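Local coordinates for protein ribokinase (Thermotoga maritima, PDB 1VM7) that probably catalyses the magnesium-dependent transfer of phosphate from ATP to O-5 of D-ribose, as a homodimeric ribokinase of the PfkB carbohydrate kinase family, at residues E153-C158 with E178-Y183; G257-G262 with S297-E302; N222-L227 with V232-K237. All coordinates share one frame; numbering follows the deposited sequence.

Contact 1: residues E153-C158 with E178-Y183; sequences ETTLEC and EEIFQY
Leu156 and Ile180 carry most of this contact, and their meeting is apolar. Leu156 CD1 rests against the backbone of the partner, 3.6 Å from Ile180 CA. The same methyl lies 3.8 Å from Ile180 CB. Leu156 has CG anti to its backbone N (chi1 174°), and this turn brings its two methyls across to residues 178-183. Ile180 reaches back the other way. Its CG1 and CD1 run out in an extended chain, and CD1 arrives 3.7 Å from Thr155 CG2. Ile180 CD1 also lies 3.9 Å from Leu156 CA. The isoleucine thus lies against the helix backbone between two successive side chains. Phe152 and Ala159 of the same helix also touch it.

The contact joins helix 152-161 to the connection between strands 165-168 and 186-187. Both belong to the alpha/beta part of the PfkB kinase fold, where helices flank a largely parallel central sheet. Thr155 also packs on Leu146 of strand 143-146.

Polar groups stay at the margin. The carboxylate of Glu179 meets Leu156 only through van der Waals contact, with OE1 3.6 Å from CD2, and the two side chains cross at about a right angle. Within residues 178-183, Gln182 NE2 donates to Glu179 O at 2.8 Å, and the bond is nearly straight (170°). It uses a carbonyl lone pair and lies in the amide plane of Gln182.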
# COMPACT_ATOMS: atom_id res chain seq x y z
N GLU A 153 25.93 -5.08 5.58
CA GLU A 153 27.19 -5.53 4.99
C GLU A 153 27.64 -4.65 3.84
O GLU A 153 28.85 -4.53 3.57
CB GLU A 153 27.09 -6.97 4.44
CG GLU A 153 26.12 -7.10 3.24
CD GLU A 153 26.51 -8.19 2.27
OE1 GLU A 153 27.01 -9.22 2.74
OE2 GLU A 153 26.31 -8.00 1.04
N THR A 154 26.67 -4.06 3.14
CA THR A 154 26.98 -3.21 2.02
C THR A 154 27.44 -1.87 2.54
O THR A 154 28.48 -1.36 2.15
CB THR A 154 25.78 -3.03 1.08
OG1 THR A 154 25.49 -4.29 0.48
CG2 THR A 154 26.10 -2.03 -0.04
N THR A 155 26.65 -1.31 3.44
CA THR A 155 27.01 -0.07 4.12
C THR A 155 28.40 -0.22 4.71
O THR A 155 29.26 0.62 4.48
CB THR A 155 25.97 0.25 5.22
OG1 THR A 155 24.72 0.51 4.60
CG2 THR A 155 26.38 1.47 6.06
N LEU A 156 28.62 -1.28 5.46
CA LEU A 156 29.89 -1.49 6.10
C LEU A 156 31.05 -1.58 5.09
O LEU A 156 32.10 -0.97 5.27
CB LEU A 156 29.83 -2.76 6.94
CG LEU A 156 31.13 -3.23 7.59
CD1 LEU A 156 31.78 -2.11 8.41
CD2 LEU A 156 30.83 -4.46 8.44
N GLU A 157 30.85 -2.35 4.03
CA GLU A 157 31.89 -2.55 3.06
C GLU A 157 32.25 -1.23 2.38
O GLU A 157 33.42 -0.97 2.15
CB GLU A 157 31.48 -3.61 2.03
CG GLU A 157 32.61 -4.10 1.13
CD GLU A 157 33.69 -4.87 1.88
OE1 GLU A 157 33.69 -4.90 3.14
OE2 GLU A 157 34.54 -5.46 1.19
N CYS A 158 31.24 -0.41 2.08
CA CYS A 158 31.48 0.94 1.53
C CYS A 158 32.30 1.83 2.45
O CYS A 158 33.24 2.47 2.00
CB CYS A 158 30.15 1.64 1.25
SG CYS A 158 29.39 1.04 -0.22
N GLU A 178 29.64 -2.91 15.37
CA GLU A 178 30.68 -2.03 15.89
C GLU A 178 31.80 -1.73 14.90
O GLU A 178 32.50 -0.72 15.01
CB GLU A 178 31.31 -2.70 17.12
CG GLU A 178 32.25 -1.81 17.91
CD GLU A 178 32.52 -2.36 19.29
OE1 GLU A 178 32.97 -3.52 19.37
OE2 GLU A 178 32.26 -1.67 20.29
N GLU A 179 32.01 -2.64 13.95
CA GLU A 179 33.16 -2.56 13.08
C GLU A 179 33.15 -1.29 12.24
O GLU A 179 34.22 -0.80 11.85
CB GLU A 179 33.24 -3.80 12.17
CG GLU A 179 34.54 -3.94 11.37
CD GLU A 179 34.46 -5.00 10.26
OE1 GLU A 179 33.55 -5.88 10.29
OE2 GLU A 179 35.32 -4.95 9.35
N ILE A 180 31.96 -0.75 11.95
CA ILE A 180 31.83 0.37 11.03
C ILE A 180 32.45 1.66 11.56
O ILE A 180 32.98 2.46 10.78
CB ILE A 180 30.33 0.62 10.62
CG1 ILE A 180 30.25 1.49 9.38
CG2 ILE A 180 29.51 1.22 11.78
CD1 ILE A 180 29.00 1.32 8.64
N PHE A 181 32.44 1.83 12.87
CA PHE A 181 32.70 3.14 13.48
C PHE A 181 34.10 3.68 13.22
O PHE A 181 34.27 4.87 12.98
CB PHE A 181 32.40 3.06 14.99
CG PHE A 181 30.96 2.76 15.29
CD1 PHE A 181 29.97 3.67 14.94
CD2 PHE A 181 30.58 1.57 15.90
CE1 PHE A 181 28.63 3.40 15.20
CE2 PHE A 181 29.25 1.31 16.16
CZ PHE A 181 28.27 2.24 15.80
N GLN A 182 35.10 2.79 13.26
CA GLN A 182 36.50 3.17 13.05
C GLN A 182 36.75 3.73 11.63
O GLN A 182 37.72 4.46 11.41
CB GLN A 182 37.43 1.96 13.28
CG GLN A 182 37.26 0.90 12.19
CD GLN A 182 37.77 -0.45 12.57
OE1 GLN A 182 38.96 -0.62 12.78
NE2 GLN A 182 36.88 -1.44 12.63
N TYR A 183 35.88 3.37 10.69
CA TYR A 183 35.96 3.84 9.31
C TYR A 183 35.23 5.16 9.04
O TYR A 183 35.31 5.69 7.94
CB TYR A 183 35.43 2.77 8.36
CG TYR A 183 36.21 1.48 8.48
CD1 TYR A 183 37.57 1.44 8.15
CD2 TYR A 183 35.61 0.33 8.95
CE1 TYR A 183 38.31 0.27 8.27
CE2 TYR A 183 36.34 -0.84 9.07
CZ TYR A 183 37.69 -0.87 8.72
OH TYR A 183 38.41 -2.04 8.86

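Contact 2: residues G257-G262 with S297-E302; sequences GDVFNG and SIPARE
Val259 CG2 meets Ile298 CG1 at 3.8 Å, and this is the tight part of the contact. The two side chains slide past each other in opposite directions. Val259 points from helix 256-269 toward residues 297-302. Ile298 has CG1 anti to its carbonyl carbon (chi1 -66°), which sets that methylene beside the valine methyl. Both residues are buried. Thr60 of helix 53-65 touches both, and Ala284 of helix 274-288 also packs on Val259.

The other branch of the valine is held less closely. Its CG1 approaches the ring of Pro299 at CD, 4.3 Å away. Pro299 also rests on Ile287 of helix 274-288. Beyond the proline the chain leaves the valine. Ala300 is the N-cap of helix 301-309, and Glu302, in the first turn, is exposed. Arg301 turns to polar partners instead, with salt bridges to Glu270 and Glu305.

The segments carry predicted functional residues beside this apolar patch. Asp258, next to Val259, is the predicted proton acceptor and is also predicted to take part in the ATP and substrate sites. Its carboxylate is hydrogen-bonded by Gln57 and Asn56 of helix 53-65. Ser297 is a predicted potassium ligand, and its OG bonds to Ala294 O. Such a site is known from other members of the ribokinase subfamily.

Across the interface the chemistry is wholly apolar. It implies that shape and burial join the helix bearing the predicted catalytic aspartate to the segment bearing a predicted potassium ligand, while polar groups nearby find their partners elsewhere.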
# COMPACT_ATOMS: atom_id res chain seq x y z
N GLY A 257 16.63 15.48 9.12
CA GLY A 257 17.96 14.91 9.34
C GLY A 257 18.65 14.60 8.03
O GLY A 257 19.83 14.81 7.90
N ASP A 258 17.88 14.05 7.09
CA ASP A 258 18.30 13.79 5.71
C ASP A 258 18.71 15.08 5.00
O ASP A 258 19.73 15.14 4.31
CB ASP A 258 17.13 13.14 4.93
CG ASP A 258 16.74 11.77 5.48
OD1 ASP A 258 17.67 11.04 5.95
OD2 ASP A 258 15.53 11.41 5.40
N VAL A 259 17.89 16.11 5.15
CA VAL A 259 18.24 17.42 4.63
C VAL A 259 19.53 17.93 5.28
O VAL A 259 20.43 18.38 4.59
CB VAL A 259 17.08 18.45 4.78
CG1 VAL A 259 17.49 19.85 4.33
CG2 VAL A 259 15.91 18.02 3.94
N PHE A 260 19.63 17.83 6.60
CA PHE A 260 20.86 18.22 7.25
C PHE A 260 22.05 17.50 6.64
O PHE A 260 23.05 18.12 6.29
CB PHE A 260 20.82 17.97 8.76
CG PHE A 260 22.11 18.28 9.41
CD1 PHE A 260 22.43 19.59 9.69
CD2 PHE A 260 23.06 17.30 9.59
CE1 PHE A 260 23.67 19.92 10.24
CE2 PHE A 260 24.29 17.62 10.14
CZ PHE A 260 24.59 18.94 10.47
N ASN A 261 21.97 16.17 6.54
CA ASN A 261 23.13 15.39 6.10
C ASN A 261 23.57 15.78 4.68
O ASN A 261 24.76 15.95 4.45
CB ASN A 261 22.88 13.87 6.22
CG ASN A 261 23.13 13.34 7.63
OD1 ASN A 261 22.77 13.97 8.60
ND2 ASN A 261 23.76 12.17 7.73
N GLY A 262 22.60 15.94 3.77
CA GLY A 262 22.90 16.26 2.38
C GLY A 262 23.48 17.64 2.21
O GLY A 262 24.46 17.83 1.50
N SER A 297 9.88 19.06 0.98
CA SER A 297 10.33 20.13 1.88
C SER A 297 11.74 20.65 1.61
O SER A 297 12.19 21.58 2.27
CB SER A 297 10.32 19.65 3.34
OG SER A 297 11.37 18.70 3.50
N ILE A 298 12.47 19.97 0.74
CA ILE A 298 13.89 20.24 0.55
C ILE A 298 14.05 21.61 -0.10
O ILE A 298 13.52 21.84 -1.17
CB ILE A 298 14.56 19.15 -0.31
CG1 ILE A 298 14.52 17.83 0.46
CG2 ILE A 298 16.00 19.56 -0.64
CD1 ILE A 298 14.89 16.57 -0.32
N PRO A 299 14.73 22.57 0.57
CA PRO A 299 14.83 23.82 -0.12
C PRO A 299 15.80 23.81 -1.33
O PRO A 299 16.67 22.96 -1.49
CB PRO A 299 15.33 24.78 0.96
CG PRO A 299 16.14 23.94 1.80
CD PRO A 299 15.41 22.64 1.88
N ALA A 300 15.60 24.77 -2.21
CA ALA A 300 16.55 25.01 -3.27
C ALA A 300 17.70 25.86 -2.70
O ALA A 300 17.53 26.58 -1.70
CB ALA A 300 15.87 25.72 -4.43
N ARG A 301 18.87 25.73 -3.31
CA ARG A 301 20.06 26.43 -2.88
C ARG A 301 19.82 27.93 -2.63
O ARG A 301 20.23 28.46 -1.61
CB ARG A 301 21.17 26.26 -3.93
CG ARG A 301 22.48 26.92 -3.55
CD ARG A 301 22.87 26.62 -2.11
NE ARG A 301 24.23 27.06 -1.86
CZ ARG A 301 25.32 26.35 -2.12
NH1 ARG A 301 25.23 25.14 -2.63
NH2 ARG A 301 26.51 26.87 -1.86
N GLU A 302 19.13 28.60 -3.54
CA GLU A 302 18.81 30.01 -3.37
C GLU A 302 18.02 30.27 -2.08
O GLU A 302 18.25 31.27 -1.40
CB GLU A 302 18.09 30.58 -4.61
CG GLU A 302 16.84 29.79 -5.06
CD GLU A 302 17.07 28.78 -6.23
OE1 GLU A 302 17.92 27.84 -6.10
OE2 GLU A 302 16.35 28.92 -7.27

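Contact 3: residues N222-L227 with V232-K237; sequences NVIVKL and VLLVNK
Val223 and Val235 form a hydrogen-bonded antiparallel pair. Val223 N gives to Val235 O at 2.8 Å, and Val235 N returns a bond of equal length to Val223 O. Val225 and Leu233 repeat this, with Val225 N to Leu233 O at 2.7 Å and a return bond from Leu233 N to Val225 O. All four backbone groups of each pair are thus satisfied across the hairpin. Between them, Ile224 instead bonds through its backbone to Leu187.

At the open end Asn236 ND2 donates to Asn222 OD1 at 2.7 Å. The bond is nearly straight (170°), although the two amide planes stand 86° apart. Asn222 ND2 is taken by Asp185 O. With a leucine in place of Asn222, Asn236 ND2 and Asp185 O would probably both lose a partner, and the Asn236 amide would be likelier to turn.

Val223, Val225, Leu233 and Val235 face helix 208-217. On the other face Ile224 CG1 meets Leu234 CD1 at 3.9 Å. Lys226, a predicted ATP-site residue, is there too; its NZ forms a salt bridge with Asp169 and a hydrogen bond with Asn261 OD1. The paired backbone bonds imply a hairpin held by its backbone, with this lysine near its turn, at the probable nucleotide site.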
# COMPACT_ATOMS: atom_id res chain seq x y z
N ASN A 222 34.41 12.47 13.78
CA ASN A 222 33.49 13.52 14.22
C ASN A 222 32.13 12.92 14.53
O ASN A 222 31.61 12.12 13.73
CB ASN A 222 33.25 14.56 13.12
CG ASN A 222 34.49 15.35 12.75
OD1 ASN A 222 34.75 16.41 13.32
ND2 ASN A 222 35.26 14.83 11.79
N VAL A 223 31.56 13.27 15.67
CA VAL A 223 30.14 12.98 15.90
C VAL A 223 29.31 14.25 15.79
O VAL A 223 29.59 15.24 16.43
CB VAL A 223 29.86 12.33 17.29
CG1 VAL A 223 28.37 11.90 17.37
CG2 VAL A 223 30.78 11.15 17.53
N ILE A 224 28.26 14.20 14.97
CA ILE A 224 27.31 15.30 14.88
C ILE A 224 26.00 14.78 15.43
O ILE A 224 25.36 13.93 14.82
CB ILE A 224 27.10 15.78 13.44
CG1 ILE A 224 28.42 16.28 12.85
CG2 ILE A 224 26.06 16.91 13.39
CD1 ILE A 224 28.32 16.56 11.36
N VAL A 225 25.59 15.29 16.57
CA VAL A 225 24.33 14.85 17.14
C VAL A 225 23.23 15.85 16.78
O VAL A 225 23.28 16.99 17.20
CB VAL A 225 24.39 14.67 18.66
CG1 VAL A 225 23.14 13.94 19.15
CG2 VAL A 225 25.67 13.90 19.07
N LYS A 226 22.25 15.41 16.01
CA LYS A 226 21.13 16.27 15.62
C LYS A 226 20.14 16.32 16.76
O LYS A 226 19.55 15.30 17.10
CB LYS A 226 20.45 15.73 14.38
CG LYS A 226 21.42 15.38 13.23
CD LYS A 226 20.66 14.86 12.00
CE LYS A 226 21.25 13.54 11.44
NZ LYS A 226 20.41 12.99 10.34
N LEU A 227 19.95 17.49 17.36
CA LEU A 227 19.06 17.61 18.54
C LEU A 227 17.71 18.29 18.31
O LEU A 227 17.08 18.69 19.27
CB LEU A 227 19.78 18.33 19.71
CG LEU A 227 21.19 17.89 20.08
CD1 LEU A 227 21.75 18.81 21.16
CD2 LEU A 227 21.19 16.44 20.53
N VAL A 232 22.37 21.27 17.14
CA VAL A 232 23.26 20.21 16.77
C VAL A 232 24.49 20.29 17.65
O VAL A 232 24.91 21.38 18.05
CB VAL A 232 23.63 20.32 15.29
CG1 VAL A 232 24.64 19.27 14.92
CG2 VAL A 232 22.38 20.17 14.43
N LEU A 233 25.06 19.13 17.96
CA LEU A 233 26.29 19.08 18.70
C LEU A 233 27.36 18.49 17.81
O LEU A 233 27.15 17.43 17.23
CB LEU A 233 26.07 18.19 19.94
CG LEU A 233 27.26 18.00 20.87
CD1 LEU A 233 27.62 19.32 21.52
CD2 LEU A 233 26.93 16.92 21.94
N LEU A 234 28.49 19.18 17.70
CA LEU A 234 29.67 18.65 17.02
C LEU A 234 30.67 18.25 18.06
O LEU A 234 31.00 19.05 18.91
CB LEU A 234 30.29 19.69 16.08
CG LEU A 234 31.61 19.31 15.36
CD1 LEU A 234 31.52 17.99 14.57
CD2 LEU A 234 32.06 20.45 14.43
N VAL A 235 31.14 17.01 18.00
CA VAL A 235 32.14 16.50 18.93
C VAL A 235 33.28 15.88 18.14
O VAL A 235 33.07 14.97 17.32
CB VAL A 235 31.53 15.42 19.87
CG1 VAL A 235 32.58 14.87 20.85
CG2 VAL A 235 30.34 15.99 20.62
N ASN A 236 34.48 16.38 18.37
CA ASN A 236 35.69 15.76 17.85
C ASN A 236 36.83 15.93 18.86
O ASN A 236 36.62 16.52 19.93
CB ASN A 236 36.05 16.34 16.48
CG ASN A 236 35.73 17.82 16.37
OD1 ASN A 236 36.04 18.62 17.26
ND2 ASN A 236 35.10 18.19 15.27
N LYS A 237 38.00 15.38 18.54
CA LYS A 237 39.21 15.54 19.39
C LYS A 237 39.46 16.97 19.87
O LYS A 237 39.91 17.18 20.98
CB LYS A 237 40.47 15.01 18.70
CG LYS A 237 40.71 15.53 17.28
CD LYS A 237 42.21 15.77 17.06
CE LYS A 237 42.53 16.19 15.63
NZ LYS A 237 44.00 16.46 15.53

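How the contacts relate
Contact 2 is buried, about 10 Å from the chain centre by centres. Contacts 1 and 3 lie farther out, about 16 Å, yet contact 3 is also buried and contact 1 only partly so. Contacts 1 and 2 rest on apolar side chains between a helix and an irregular segment. Contact 3 joins strands and adds backbone bonds and an amide pair. Contacts 2 and 3 touch directly: Phe260 CE2 packs on Ile224 CG2 at 3.8 Å, and Lys226 NZ makes a weak hydrogen bond to Gly257 O. This links the hairpin to helix 256-269 near the predicted ATP site. Contact 1 touches neither and lies across the chain's centre from contact 2.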